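Local atomic coordinates of uncharacterized protein (Bacteroides ovatus, PDB entry 4E6F), a protein that is of unknown function but carries a DUF4468 domain with a TBP-like fold, in which a curved antiparallel sheet is covered by helices. Residues 48-51 / 52-56; 56-59 / 60-63. All coordinates share one frame; numbering follows the deposited sequence. Where two conformers were deposited one is given.

Interaction 1 (48-51 / 52-56); sequences WMDE and RLKEN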
loop_
_atom_site.group_PDB
_atom_site.type_symbol
_atom_site.label_atom_id
_atom_site.label_comp_id
_atom_site.label_asym_id
_atom_site.label_seq_id
_atom_site.Cartn_x
_atom_site.Cartn_y
_atom_site.Cartn_z
ATOM N N TRP A 48 12.493 -6.225 6.987
ATOM C CA TRP A 48 11.499 -6.362 5.924
ATOM C C TRP A 48 11.421 -5.084 5.080
ATOM O O TRP A 48 11.482 -5.153 3.842
ATOM C CB TRP A 48 10.105 -6.697 6.481
ATOM C CG TRP A 48 9.035 -6.549 5.433
ATOM C CD1 TRP A 48 8.792 -7.396 4.392
ATOM C CD2 TRP A 48 8.200 -5.397 5.220
ATOM N NE1 TRP A 48 7.857 -6.853 3.545
ATOM C CE2 TRP A 48 7.470 -5.625 4.033
ATOM C CE3 TRP A 48 7.978 -4.206 5.940
ATOM C CZ2 TRP A 48 6.547 -4.703 3.531
ATOM C CZ3 TRP A 48 7.065 -3.282 5.438
ATOM C CH2 TRP A 48 6.384 -3.521 4.234
HETATM N N MSE A 49 11.258 -3.929 5.738
HETATM C CA MSE A 49 11.095 -2.711 4.964
HETATM C C MSE A 49 12.348 -2.392 4.153
HETATM O O MSE A 49 12.240 -1.946 3.017
HETATM C CB MSE A 49 10.705 -1.515 5.833
HETATM C CG MSE A 49 10.140 -0.405 4.950
HETATM SE SE MSE A 49 9.907 1.278 5.871
HETATM C CE MSE A 49 8.541 0.706 7.115
ATOM N N ASP A 50 13.534 -2.645 4.739
ATOM C CA ASP A 50 14.783 -2.399 4.022
ATOM C C ASP A 50 14.831 -3.228 2.733
ATOM O O ASP A 50 15.080 -2.687 1.661
ATOM C CB ASP A 50 15.981 -2.730 4.925
ATOM C CG ASP A 50 17.324 -2.372 4.337
ATOM O OD1 ASP A 50 17.388 -1.409 3.548
ATOM O OD2 ASP A 50 18.312 -3.028 4.694
ATOM N N GLU A 51 14.558 -4.542 2.838
ATOM C CA GLU A 51 14.586 -5.413 1.668
ATOM C C GLU A 51 13.459 -5.089 0.692
ATOM O O GLU A 51 13.680 -5.068 -0.524
ATOM C CB GLU A 51 14.522 -6.890 2.092
ATOM C CG GLU A 51 15.775 -7.370 2.813
ATOM C CD GLU A 51 17.087 -7.267 2.052
ATOM O OE1 GLU A 51 17.107 -7.569 0.837
ATOM O OE2 GLU A 51 18.099 -6.878 2.677
ATOM N N ARG A 52 12.252 -4.799 1.202
ATOM C CA ARG A 52 11.109 -4.480 0.348
ATOM C C ARG A 52 11.359 -3.207 -0.473
ATOM O O ARG A 52 10.999 -3.145 -1.646
ATOM C CB ARG A 52 9.820 -4.354 1.194
ATOM C CG ARG A 52 8.577 -3.879 0.437
ATOM C CD ARG A 52 8.171 -4.850 -0.685
ATOM N NE ARG A 52 6.993 -4.369 -1.398
ATOM C CZ ARG A 52 6.999 -3.403 -2.311
ATOM N NH1 ARG A 52 8.144 -2.816 -2.668
ATOM N NH2 ARG A 52 5.864 -3.004 -2.865
ATOM N N LEU A 53 11.965 -2.186 0.142
ATOM C CA LEU A 53 12.220 -0.958 -0.605
ATOM C C LEU A 53 13.443 -1.111 -1.520
ATOM O O LEU A 53 13.451 -0.521 -2.598
ATOM C CB LEU A 53 12.351 0.245 0.353
ATOM C CG LEU A 53 11.003 0.578 1.063
ATOM C CD1 LEU A 53 11.175 1.682 2.113
ATOM C CD2 LEU A 53 9.938 1.017 0.080
ATOM N N LYS A 54 14.446 -1.925 -1.124
ATOM C CA LYS A 54 15.596 -2.171 -2.007
ATOM C C LYS A 54 15.111 -2.843 -3.285
ATOM O O LYS A 54 15.660 -2.582 -4.352
ATOM C CB LYS A 54 16.669 -3.024 -1.317
ATOM C CG LYS A 54 17.644 -2.174 -0.525
ATOM C CD LYS A 54 18.571 -2.996 0.370
ATOM C CE LYS A 54 19.760 -2.185 0.848
ATOM N NZ LYS A 54 19.385 -1.079 1.781
ATOM N N GLU A 55 14.036 -3.666 -3.188
ATOM C CA GLU A 55 13.481 -4.374 -4.354
ATOM C C GLU A 55 12.917 -3.419 -5.404
ATOM O O GLU A 55 12.852 -3.793 -6.573
ATOM C CB GLU A 55 12.417 -5.389 -3.923
ATOM C CG GLU A 55 13.027 -6.674 -3.374
ATOM C CD GLU A 55 12.117 -7.556 -2.538
ATOM O OE1 GLU A 55 10.896 -7.288 -2.493
ATOM O OE2 GLU A 55 12.633 -8.496 -1.892
ATOM N N ASN A 56 12.563 -2.179 -5.019
ATOM C CA ASN A 56 12.086 -1.173 -5.976
ATOM C C ASN A 56 13.200 -0.737 -6.942
ATOM O O ASN A 56 12.907 -0.227 -8.020
ATOM C CB ASN A 56 11.527 0.045 -5.254
ATOM C CG ASN A 56 10.260 -0.230 -4.471
ATOM O OD1 ASN A 56 9.661 -1.307 -4.574
ATOM N ND2 ASN A 56 9.787 0.774 -3.709
#
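Trp48 and Arg52 are brought side by side by matching first torsions: in each, CG stands anti to the backbone N (chi1 168° for Trp48, 174° for Arg52), and both side chains leave the helix in the same direction. The aliphatic base of Arg52 therefore lies over one face of the indole, its CB 4.2 Å from the centroid of the Trp48 five-membered ring in a CH-pi contact displaced toward the rim. Farther out, Arg52 CG comes within 3.8 Å of Trp48 CZ2. A bend at chi2 then turns the guanidinium group away from the indole, its plane 80° from that of the ring, so the tryptophan meets methylene carbons rather than a stacked cation. At its far end NH1 donates to OD1 of Asn56 at 2.9 Å, with the acceptor close to the guanidinium plane, while NH2 forms a salt bridge with Glu79; the flat group is thus held through two of its nitrogens. The indole NE1 has its own partner in Asp165 of helix 149-169. All this takes place on the last turns of helix 38-54, an amphipathic helix laid against the antiparallel sheet of the TBP-like fold. On the sheet-facing side, Met49, present as selenomethionine, and Leu53 run alongside each other, CG of Met49 touching CD1 of Leu53 at 3.7 Å, and both reach Ile99 of strand 90-104. Another flank carries charge. There Lys54 NZ meets OD1 of Asp50 at 2.7 Å on the syn side of the carboxylate, a salt bridge seen in one of two modelled lysine conformers and so probably not permanent. The i to i+4 backbone bonds run from Arg52 N to Trp48 O (2.8 Å) through to Glu55 N and Glu51 O (3.0 Å).

Interaction 2 (56-59 / 60-63); sequences NKNI and DSRI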
loop_
_atom_site.group_PDB
_atom_site.type_symbol
_atom_site.label_atom_id
_atom_site.label_comp_id
_atom_site.label_asym_id
_atom_site.label_seq_id
_atom_site.Cartn_x
_atom_site.Cartn_y
_atom_site.Cartn_z
ATOM N N ASN A 56 12.563 -2.179 -5.019
ATOM C CA ASN A 56 12.086 -1.173 -5.976
ATOM C C ASN A 56 13.200 -0.737 -6.942
ATOM O O ASN A 56 12.907 -0.227 -8.020
ATOM C CB ASN A 56 11.527 0.045 -5.254
ATOM C CG ASN A 56 10.260 -0.230 -4.471
ATOM O OD1 ASN A 56 9.661 -1.307 -4.574
ATOM N ND2 ASN A 56 9.787 0.774 -3.709
ATOM N N LYS A 57 14.473 -0.918 -6.533
ATOM C CA LYS A 57 15.673 -0.621 -7.337
ATOM C C LYS A 57 15.695 0.837 -7.850
ATOM O O LYS A 57 15.903 1.084 -9.042
ATOM C CB LYS A 57 15.811 -1.614 -8.517
ATOM C CG LYS A 57 15.962 -3.061 -8.069
ATOM C CD LYS A 57 16.090 -4.022 -9.269
ATOM C CE LYS A 57 14.756 -4.369 -9.896
ATOM N NZ LYS A 57 14.923 -5.213 -11.110
ATOM N N ASN A 58 15.459 1.801 -6.950
ATOM C CA ASN A 58 15.567 3.219 -7.301
ATOM C C ASN A 58 15.970 4.027 -6.074
ATOM O O ASN A 58 15.767 3.594 -4.927
ATOM C CB ASN A 58 14.320 3.811 -7.971
ATOM C CG ASN A 58 13.070 3.755 -7.131
ATOM O OD1 ASN A 58 13.005 4.275 -6.005
ATOM N ND2 ASN A 58 12.038 3.152 -7.688
ATOM N N ILE A 59 16.521 5.225 -6.317
ATOM C CA ILE A 59 16.992 6.105 -5.251
ATOM C C ILE A 59 15.838 6.736 -4.433
ATOM O O ILE A 59 16.077 7.180 -3.312
ATOM C CB ILE A 59 17.960 7.174 -5.825
ATOM C CG1 ILE A 59 17.250 8.113 -6.838
ATOM C CG2 ILE A 59 19.196 6.479 -6.449
ATOM C CD1 ILE A 59 18.103 9.383 -7.258
ATOM N N ASP A 60 14.596 6.712 -4.949
ATOM C CA ASP A 60 13.443 7.285 -4.237
ATOM C C ASP A 60 12.736 6.244 -3.351
ATOM O O ASP A 60 11.618 6.484 -2.864
ATOM C CB ASP A 60 12.464 7.907 -5.241
ATOM C CG ASP A 60 13.021 9.189 -5.839
ATOM O OD1 ASP A 60 13.022 10.216 -5.139
ATOM O OD2 ASP A 60 13.536 9.137 -6.966
ATOM N N SER A 61 13.415 5.101 -3.102
ATOM C CA SER A 61 12.895 4.035 -2.252
ATOM C C SER A 61 13.901 3.709 -1.163
ATOM O O SER A 61 14.991 3.196 -1.439
ATOM C CB SER A 61 12.578 2.810 -3.096
ATOM O OG SER A 61 11.558 3.140 -4.034
ATOM N N ARG A 62 13.561 4.044 0.097
ATOM C CA ARG A 62 14.484 3.824 1.205
ATOM C C ARG A 62 13.794 4.076 2.542
ATOM O O ARG A 62 12.777 4.815 2.606
ATOM C CB ARG A 62 15.691 4.805 1.079
ATOM C CG ARG A 62 15.239 6.280 0.972
ATOM C CD ARG A 62 16.396 7.245 0.851
ATOM N NE ARG A 62 17.070 7.018 -0.424
ATOM C CZ ARG A 62 18.315 7.388 -0.673
ATOM N NH1 ARG A 62 19.014 8.049 0.242
ATOM N NH2 ARG A 62 18.869 7.119 -1.848
ATOM N N ILE A 63 14.368 3.514 3.623
ATOM C CA ILE A 63 13.899 3.840 4.970
ATOM C C ILE A 63 14.399 5.247 5.259
ATOM O O ILE A 63 15.582 5.530 5.028
ATOM C CB ILE A 63 14.434 2.846 6.009
ATOM C CG1 ILE A 63 13.921 1.425 5.698
ATOM C CG2 ILE A 63 14.008 3.287 7.437
ATOM C CD1 ILE A 63 14.381 0.360 6.688
#
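The hydroxyl of Ser61 is gripped by the side chains of two asparagines. It donates to OD1 of Asn58 at 2.7 Å, and it accepts from ND2 of Asn56 at 3.0 Å along a nearly straight N-H...O line (162°), lying almost in the plane of that amide, which Arg52 also holds at OD1 and Tyr97 at ND2. Ser61 is buried, and its OG is also hydrogen-bonded to the backbone N of Glu78 on strand 72-85, while ND2 of Asn58 reaches the carbonyl of the same glutamate. Asn58 takes up a chi1 of 61°, with CG placed between its own backbone N and carbonyl carbon, which swings the amide inward over the turn and sets OD1 against the serine. After Lys57, with positive phi, breaks the helical path, a type I beta turn from Asn58 to Ser61, closed by a weak bond from Ser61 N to Asn58 O at 3.3 Å, leads the chain into strand 62-67 of the antiparallel sheet. Were Asn58 an alanine, the Ser61 hydroxyl would probably lose its acceptor and the Glu78 carbonyl this donor, making the turn less firmly tied to the neighbouring strand. The outer side is looser. Ile59 and Asp60, both exposed, cross with little more than a graze, CG1 of the isoleucine 3.9 Å from OD2 of the aspartate. Arg62 folds back, bent at chi3, to offer NE (3.1 Å) and NH2 (3.2 Å) to the carbonyl O of Ile59, but both bonds are weak and strongly angled.

In the fold
Interaction 1 is partly buried and belongs to the end of helix 38-54, whereas interaction 2 is a surface contact in the connection that leads from that helix into strand 62-67. Their chemistry follows their places: an apolar flank and an indole face supplement the regular backbone bonds of the helix, while the turn relies chiefly on amide and hydroxyl groups. Asn56 joins the two, its OD1 turned back to the helix end and its ND2 to the turn. They also pack directly, CD1 of Leu53 lying 3.6 Å from the carbonyl O of Arg62. Both reach neighbouring residues of strand 72-85, the helix through a charged pair and the turn through neutral hydrogen bonds.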